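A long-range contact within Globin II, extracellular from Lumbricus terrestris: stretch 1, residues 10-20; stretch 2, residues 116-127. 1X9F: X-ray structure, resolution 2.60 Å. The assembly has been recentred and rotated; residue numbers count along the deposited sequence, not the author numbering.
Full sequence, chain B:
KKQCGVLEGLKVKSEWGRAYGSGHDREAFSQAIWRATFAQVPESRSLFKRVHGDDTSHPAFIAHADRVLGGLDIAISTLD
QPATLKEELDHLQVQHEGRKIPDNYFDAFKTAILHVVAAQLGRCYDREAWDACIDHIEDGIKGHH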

ATOM      1  N   LEU B  10     -19.981 -19.108  30.337  1.00 28.60           N
ATOM      2  CA  LEU B  10     -19.038 -18.369  29.511  1.00 28.76           C
ATOM      3  C   LEU B  10     -18.499 -19.255  28.393  1.00 27.73           C
ATOM      4  O   LEU B  10     -18.537 -18.865  27.229  1.00 29.81           O
ATOM      5  CB  LEU B  10     -17.891 -17.807  30.359  1.00 28.38           C
ATOM      6  CG  LEU B  10     -17.768 -16.298  30.620  1.00 31.34           C
ATOM      7  CD1 LEU B  10     -19.078 -15.519  30.459  1.00 24.69           C
ATOM      8  CD2 LEU B  10     -17.144 -16.040  31.990  1.00 27.14           C
ATOM      9  N   LYS B  11     -18.018 -20.445  28.747  1.00 27.53           N
ATOM     10  CA  LYS B  11     -17.425 -21.365  27.776  1.00 24.03           C
ATOM     11  C   LYS B  11     -18.430 -21.815  26.714  1.00 24.50           C
ATOM     12  O   LYS B  11     -18.132 -21.793  25.513  1.00 21.62           O
ATOM     13  CB  LYS B  11     -16.811 -22.577  28.480  1.00 21.30           C
ATOM     14  CG  LYS B  11     -16.160 -23.550  27.517  1.00 20.13           C
ATOM     15  CD  LYS B  11     -15.457 -24.668  28.240  1.00 20.74           C
ATOM     16  CE  LYS B  11     -13.998 -24.345  28.460  1.00 20.81           C
ATOM     17  NZ  LYS B  11     -13.291 -25.523  29.019  1.00 21.85           N
ATOM     18  N   VAL B  12     -19.617 -22.209  27.168  1.00 23.56           N
ATOM     19  CA  VAL B  12     -20.675 -22.648  26.265  1.00 24.92           C
ATOM     20  C   VAL B  12     -21.124 -21.534  25.318  1.00 28.06           C
ATOM     21  O   VAL B  12     -21.383 -21.806  24.144  1.00 29.38           O
ATOM     22  CB  VAL B  12     -21.878 -23.268  27.012  1.00 24.44           C
ATOM     23  CG1 VAL B  12     -23.015 -23.586  26.045  1.00 17.04           C
ATOM     24  CG2 VAL B  12     -21.453 -24.533  27.748  1.00 21.21           C
ATOM     25  N   LYS B  13     -21.206 -20.292  25.809  1.00 27.29           N
ATOM     26  CA  LYS B  13     -21.525 -19.164  24.918  1.00 27.36           C
ATOM     27  C   LYS B  13     -20.540 -19.085  23.751  1.00 25.41           C
ATOM     28  O   LYS B  13     -20.953 -18.978  22.594  1.00 26.29           O
ATOM     29  CB  LYS B  13     -21.579 -17.832  25.679  1.00 25.43           C
ATOM     30  CG  LYS B  13     -22.860 -17.675  26.510  1.00 34.96           C
ATOM     31  CD  LYS B  13     -22.894 -16.312  27.231  1.00 41.02           C
ATOM     32  CE  LYS B  13     -23.034 -15.157  26.220  1.00 42.69           C
ATOM     33  NZ  LYS B  13     -23.145 -13.848  26.944  1.00 44.91           N
ATOM     34  N   SER B  14     -19.246 -19.165  24.049  1.00 24.32           N
ATOM     35  CA  SER B  14     -18.212 -19.079  23.014  1.00 23.94           C
ATOM     36  C   SER B  14     -18.220 -20.256  22.055  1.00 22.78           C
ATOM     37  O   SER B  14     -18.157 -20.073  20.834  1.00 21.48           O
ATOM     38  CB  SER B  14     -16.824 -18.954  23.638  1.00 22.53           C
ATOM     39  OG  SER B  14     -16.615 -17.639  24.116  1.00 28.52           O
ATOM     40  N   GLU B  15     -18.277 -21.465  22.610  1.00 21.77           N
ATOM     41  CA  GLU B  15     -18.256 -22.661  21.794  1.00 21.80           C
ATOM     42  C   GLU B  15     -19.505 -22.759  20.932  1.00 21.95           C
ATOM     43  O   GLU B  15     -19.445 -23.262  19.809  1.00 22.36           O
ATOM     44  CB  GLU B  15     -18.019 -23.892  22.665  1.00 22.81           C
ATOM     45  CG  GLU B  15     -16.655 -23.801  23.338  1.00 25.12           C
ATOM     46  CD  GLU B  15     -16.317 -24.976  24.225  1.00 30.46           C
ATOM     47  OE1 GLU B  15     -15.139 -25.067  24.636  1.00 30.81           O
ATOM     48  OE2 GLU B  15     -17.212 -25.801  24.515  1.00 29.79           O
ATOM     49  N   TRP B  16     -20.626 -22.241  21.435  1.00 20.84           N
ATOM     50  CA  TRP B  16     -21.853 -22.174  20.641  1.00 20.33           C
ATOM     51  C   TRP B  16     -21.656 -21.251  19.443  1.00 23.48           C
ATOM     52  O   TRP B  16     -21.941 -21.630  18.306  1.00 24.24           O
ATOM     53  CB  TRP B  16     -23.047 -21.720  21.490  1.00 18.87           C
ATOM     54  CG  TRP B  16     -24.267 -21.393  20.679  1.00 16.12           C
ATOM     55  CD1 TRP B  16     -24.746 -20.146  20.388  1.00 17.87           C
ATOM     56  CD2 TRP B  16     -25.148 -22.322  20.030  1.00 14.69           C
ATOM     57  NE1 TRP B  16     -25.872 -20.239  19.605  1.00 14.81           N
ATOM     58  CE2 TRP B  16     -26.143 -21.562  19.370  1.00 12.40           C
ATOM     59  CE3 TRP B  16     -25.205 -23.724  19.942  1.00 15.74           C
ATOM     60  CZ2 TRP B  16     -27.180 -22.151  18.643  1.00 11.92           C
ATOM     61  CZ3 TRP B  16     -26.239 -24.310  19.217  1.00 13.46           C
ATOM     62  CH2 TRP B  16     -27.211 -23.523  18.578  1.00 16.86           C
ATOM     63  N   GLY B  17     -21.159 -20.044  19.714  1.00 25.58           N
ATOM     64  CA  GLY B  17     -20.827 -19.080  18.671  1.00 25.85           C
ATOM     65  C   GLY B  17     -20.013 -19.700  17.552  1.00 27.72           C
ATOM     66  O   GLY B  17     -20.381 -19.586  16.380  1.00 28.47           O
ATOM     67  N   ARG B  18     -18.923 -20.371  17.910  1.00 27.43           N
ATOM     68  CA  ARG B  18     -18.072 -21.026  16.922  1.00 27.94           C
ATOM     69  C   ARG B  18     -18.736 -22.178  16.155  1.00 29.08           C
ATOM     70  O   ARG B  18     -18.420 -22.390  14.986  1.00 31.36           O
ATOM     71  CB  ARG B  18     -16.776 -21.503  17.569  1.00 28.84           C
ATOM     72  CG  ARG B  18     -15.571 -20.653  17.217  1.00 30.29           C
ATOM     73  CD  ARG B  18     -14.829 -20.121  18.428  1.00 35.85           C
ATOM     74  NE  ARG B  18     -14.538 -21.169  19.402  1.00 42.47           N
ATOM     75  CZ  ARG B  18     -14.171 -20.950  20.661  1.00 43.16           C
ATOM     76  NH1 ARG B  18     -14.042 -19.710  21.125  1.00 37.29           N
ATOM     77  NH2 ARG B  18     -13.931 -21.978  21.462  1.00 44.53           N
ATOM     78  N   ALA B  19     -19.645 -22.914  16.797  1.00 29.83           N
ATOM     79  CA  ALA B  19     -20.264 -24.092  16.172  1.00 25.67           C
ATOM     80  C   ALA B  19     -21.512 -23.743  15.373  1.00 26.55           C
ATOM     81  O   ALA B  19     -21.841 -24.409  14.387  1.00 24.53           O
ATOM     82  CB  ALA B  19     -20.601 -25.131  17.232  1.00 26.02           C
ATOM     83  N   TYR B  20     -22.203 -22.698  15.817  1.00 26.67           N
ATOM     84  CA  TYR B  20     -23.472 -22.286  15.230  1.00 26.02           C
ATOM     85  C   TYR B  20     -23.337 -21.868  13.769  1.00 28.35           C
ATOM     86  O   TYR B  20     -24.170 -22.245  12.943  1.00 31.62           O
ATOM     87  CB  TYR B  20     -24.083 -21.158  16.065  1.00 25.63           C
ATOM     88  CG  TYR B  20     -25.531 -20.826  15.784  1.00 19.51           C
ATOM     89  CD1 TYR B  20     -26.021 -19.543  16.040  1.00 25.22           C
ATOM     90  CD2 TYR B  20     -26.417 -21.781  15.285  1.00 18.75           C
ATOM     91  CE1 TYR B  20     -27.353 -19.220  15.800  1.00 21.51           C
ATOM     92  CE2 TYR B  20     -27.750 -21.465  15.042  1.00 17.74           C
ATOM     93  CZ  TYR B  20     -28.205 -20.185  15.302  1.00 18.36           C
ATOM     94  OH  TYR B  20     -29.516 -19.875  15.064  1.00 21.76           O
ATOM     95  N   VAL B 116     -23.018 -33.197  17.813  1.00 21.98           N
ATOM     96  CA  VAL B 116     -22.776 -32.366  16.657  1.00 20.67           C
ATOM     97  C   VAL B 116     -21.777 -31.257  17.009  1.00 21.96           C
ATOM     98  O   VAL B 116     -20.852 -31.000  16.239  1.00 23.65           O
ATOM     99  CB  VAL B 116     -24.102 -31.822  16.079  1.00 21.69           C
ATOM    100  CG1 VAL B 116     -23.846 -30.938  14.879  1.00 21.17           C
ATOM    101  CG2 VAL B 116     -25.023 -32.978  15.683  1.00 21.40           C
ATOM    102  N   VAL B 117     -21.937 -30.635  18.176  1.00 22.56           N
ATOM    103  CA  VAL B 117     -20.994 -29.610  18.628  1.00 21.61           C
ATOM    104  C   VAL B 117     -19.576 -30.175  18.778  1.00 24.06           C
ATOM    105  O   VAL B 117     -18.615 -29.554  18.312  1.00 25.07           O
ATOM    106  CB  VAL B 117     -21.491 -28.892  19.913  1.00 20.26           C
ATOM    107  CG1 VAL B 117     -20.363 -28.147  20.603  1.00 14.62           C
ATOM    108  CG2 VAL B 117     -22.623 -27.929  19.571  1.00 17.60           C
ATOM    109  N   ALA B 118     -19.446 -31.350  19.396  1.00 24.37           N
ATOM    110  CA  ALA B 118     -18.152 -32.039  19.493  1.00 25.86           C
ATOM    111  C   ALA B 118     -17.486 -32.224  18.125  1.00 27.92           C
ATOM    112  O   ALA B 118     -16.278 -32.018  17.984  1.00 28.96           O
ATOM    113  CB  ALA B 118     -18.310 -33.387  20.183  1.00 23.54           C
ATOM    114  N   ALA B 119     -18.275 -32.622  17.130  1.00 27.30           N
ATOM    115  CA  ALA B 119     -17.766 -32.809  15.776  1.00 27.82           C
ATOM    116  C   ALA B 119     -17.351 -31.481  15.137  1.00 27.68           C
ATOM    117  O   ALA B 119     -16.253 -31.374  14.596  1.00 27.71           O
ATOM    118  CB  ALA B 119     -18.791 -33.511  14.932  1.00 27.91           C
ATOM    119  N   GLN B 120     -18.235 -30.485  15.213  1.00 28.46           N
ATOM    120  CA  GLN B 120     -17.981 -29.122  14.736  1.00 31.65           C
ATOM    121  C   GLN B 120     -16.682 -28.488  15.234  1.00 32.64           C
ATOM    122  O   GLN B 120     -15.987 -27.810  14.477  1.00 32.60           O
ATOM    123  CB  GLN B 120     -19.133 -28.220  15.170  1.00 33.45           C
ATOM    124  CG  GLN B 120     -20.383 -28.374  14.347  1.00 39.03           C
ATOM    125  CD  GLN B 120     -20.239 -27.742  12.989  1.00 44.27           C
ATOM    126  OE1 GLN B 120     -19.659 -26.663  12.864  1.00 50.42           O
ATOM    127  NE2 GLN B 120     -20.762 -28.401  11.966  1.00 44.95           N
ATOM    128  N   LEU B 121     -16.370 -28.693  16.509  1.00 33.68           N
ATOM    129  CA  LEU B 121     -15.216 -28.041  17.117  1.00 34.59           C
ATOM    130  C   LEU B 121     -14.052 -28.988  17.359  1.00 36.38           C
ATOM    131  O   LEU B 121     -12.993 -28.544  17.808  1.00 38.27           O
ATOM    132  CB  LEU B 121     -15.615 -27.361  18.431  1.00 32.02           C
ATOM    133  CG  LEU B 121     -16.869 -26.479  18.392  1.00 32.36           C
ATOM    134  CD1 LEU B 121     -17.317 -26.156  19.810  1.00 30.29           C
ATOM    135  CD2 LEU B 121     -16.651 -25.191  17.590  1.00 27.31           C
ATOM    136  N   GLY B 122     -14.234 -30.272  17.058  1.00 38.09           N
ATOM    137  CA  GLY B 122     -13.187 -31.269  17.288  1.00 40.56           C
ATOM    138  C   GLY B 122     -12.831 -31.372  18.760  1.00 44.50           C
ATOM    139  O   GLY B 122     -13.694 -31.666  19.592  1.00 46.34           O
ATOM    140  N   ARG B 123     -11.567 -31.110  19.084  1.00 48.32           N
ATOM    141  CA  ARG B 123     -11.098 -31.164  20.472  1.00 51.12           C
ATOM    142  C   ARG B 123     -11.644 -30.041  21.343  1.00 51.01           C
ATOM    143  O   ARG B 123     -11.923 -30.248  22.527  1.00 51.48           O
ATOM    144  CB  ARG B 123      -9.568 -31.126  20.533  1.00 52.32           C
ATOM    145  CG  ARG B 123      -8.895 -32.344  19.933  1.00 61.14           C
ATOM    146  CD  ARG B 123      -7.460 -32.540  20.380  1.00 73.93           C
ATOM    147  NE  ARG B 123      -6.978 -33.876  20.032  1.00 80.41           N
ATOM    148  CZ  ARG B 123      -5.880 -34.437  20.525  1.00 83.03           C
ATOM    149  NH1 ARG B 123      -5.125 -33.786  21.404  1.00 85.44           N
ATOM    150  NH2 ARG B 123      -5.532 -35.659  20.141  1.00 78.49           N
ATOM    151  N   CYS B 124     -11.798 -28.858  20.758  1.00 48.06           N
ATOM    152  CA  CYS B 124     -11.990 -27.641  21.541  1.00 45.44           C
ATOM    153  C   CYS B 124     -13.396 -27.456  22.030  1.00 42.17           C
ATOM    154  O   CYS B 124     -14.081 -26.508  21.641  1.00 42.77           O
ATOM    155  CB  CYS B 124     -11.555 -26.433  20.722  1.00 46.48           C
ATOM    156  SG  CYS B 124      -9.895 -26.690  20.094  1.00 55.63           S
ATOM    157  N   TYR B 125     -13.834 -28.360  22.890  1.00 39.35           N
ATOM    158  CA  TYR B 125     -15.114 -28.176  23.530  1.00 37.96           C
ATOM    159  C   TYR B 125     -15.118 -28.911  24.859  1.00 36.95           C
ATOM    160  O   TYR B 125     -14.332 -29.837  25.068  1.00 37.51           O
ATOM    161  CB  TYR B 125     -16.259 -28.587  22.588  1.00 36.18           C
ATOM    162  CG  TYR B 125     -16.954 -29.876  22.921  1.00 32.43           C
ATOM    163  CD1 TYR B 125     -16.259 -31.081  22.968  1.00 32.88           C
ATOM    164  CD2 TYR B 125     -18.318 -29.888  23.167  1.00 28.31           C
ATOM    165  CE1 TYR B 125     -16.899 -32.257  23.278  1.00 28.89           C
ATOM    166  CE2 TYR B 125     -18.970 -31.057  23.471  1.00 32.26           C
ATOM    167  CZ  TYR B 125     -18.255 -32.237  23.526  1.00 35.36           C
ATOM    168  OH  TYR B 125     -18.906 -33.408  23.821  1.00 41.76           O
ATOM    169  N   ASP B 126     -15.986 -28.473  25.762  1.00 35.59           N
ATOM    170  CA  ASP B 126     -16.092 -29.075  27.077  1.00 36.13           C
ATOM    171  C   ASP B 126     -17.474 -29.692  27.258  1.00 35.18           C
ATOM    172  O   ASP B 126     -18.463 -28.994  27.514  1.00 33.22           O
ATOM    173  CB  ASP B 126     -15.810 -28.024  28.145  1.00 37.21           C
ATOM    174  CG  ASP B 126     -15.859 -28.582  29.554  1.00 41.13           C
ATOM    175  OD1 ASP B 126     -16.579 -29.571  29.814  1.00 44.97           O
ATOM    176  OD2 ASP B 126     -15.207 -28.072  30.487  1.00 45.91           O
ATOM    177  N   ARG B 127     -17.510 -31.013  27.132  1.00 34.18           N
ATOM    178  CA  ARG B 127     -18.727 -31.806  27.186  1.00 32.38           C
ATOM    179  C   ARG B 127     -19.474 -31.637  28.506  1.00 33.17           C
ATOM    180  O   ARG B 127     -20.704 -31.532  28.522  1.00 34.14           O
ATOM    181  CB  ARG B 127     -18.362 -33.272  26.976  1.00 31.98           C
ATOM    182  CG  ARG B 127     -19.534 -34.201  26.972  1.00 36.97           C
ATOM    183  CD  ARG B 127     -19.212 -35.614  26.554  1.00 44.44           C
ATOM    184  NE  ARG B 127     -20.437 -36.260  26.101  1.00 52.13           N
ATOM    185  CZ  ARG B 127     -21.368 -36.768  26.903  1.00 55.27           C
ATOM    186  NH1 ARG B 127     -21.222 -36.739  28.225  1.00 53.03           N
ATOM    187  NH2 ARG B 127     -22.452 -37.322  26.377  1.00 56.38           N
TER
HETATM  188  O   HOH W   1     -14.634 -25.927  31.419  1.00 38.29           O
HETATM  189  O   HOH W   2     -13.938 -24.405  20.107  1.00 18.73           O

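Stretch 2 begins as the last turns of a helix that crosses helix 10-20 at 74°, with the axes 9.3 Å apart at their closest. Val117 meets the other helix first: its CG2 lies 4.2 Å from Ala19 CB, a purely apolar contact. Ala19 ends in a single methyl, and the backbones come close here; its CA is 5.7 Å from that of Gln120. The two CB atoms of Ala19 and Gln120 are 4.0 Å apart, so the contact rests on aliphatic carbon.

Leu121 closes the helix and packs against Glu15, Arg18 and Ala19. Its CD1 packs 3.7 Å from Glu15 CB, while its CD2 lies 4.0 Å from Ala19 CB and 3.7 Å from Arg18 CB. A branched aliphatic side chain suits this place, presenting two methyls to the carbon atoms of Glu15, Arg18 and Ala19.

Gly122 then leaves helical geometry with positive phi, a conformation that favours glycine, within a type II' turn from Leu121 to Cys124. The turn brings Cys124 O within reach of water 2, which donates to it at 2.6 Å and accepts from Arg18 NH2 at 2.8 Å, linking the stretches indirectly.

Past Tyr125, whose CB is 3.5 Å from Glu15 OE2, comes the direct hydrogen bond: Asp126 N donates to Glu15 OE2 at 3.2 Å. With chi1 m and chi2 t, Glu15 extends its buried carboxylate to the loop backbone, supplying an acceptor for this amide.

Asp126 serves two roles. As an N-cap it holds a backbone N just past the stretch, and its OD2 forms a long salt bridge with Lys11 NZ, 3.5 Å away. Water 1 reinforces the pair, accepting from Lys11 NZ at 2.8 Å and donating to Asp126 OD2 at 2.4 Å. The lysine's aliphatic chain also packs, CD lying 3.4 Å from Asp126 CB.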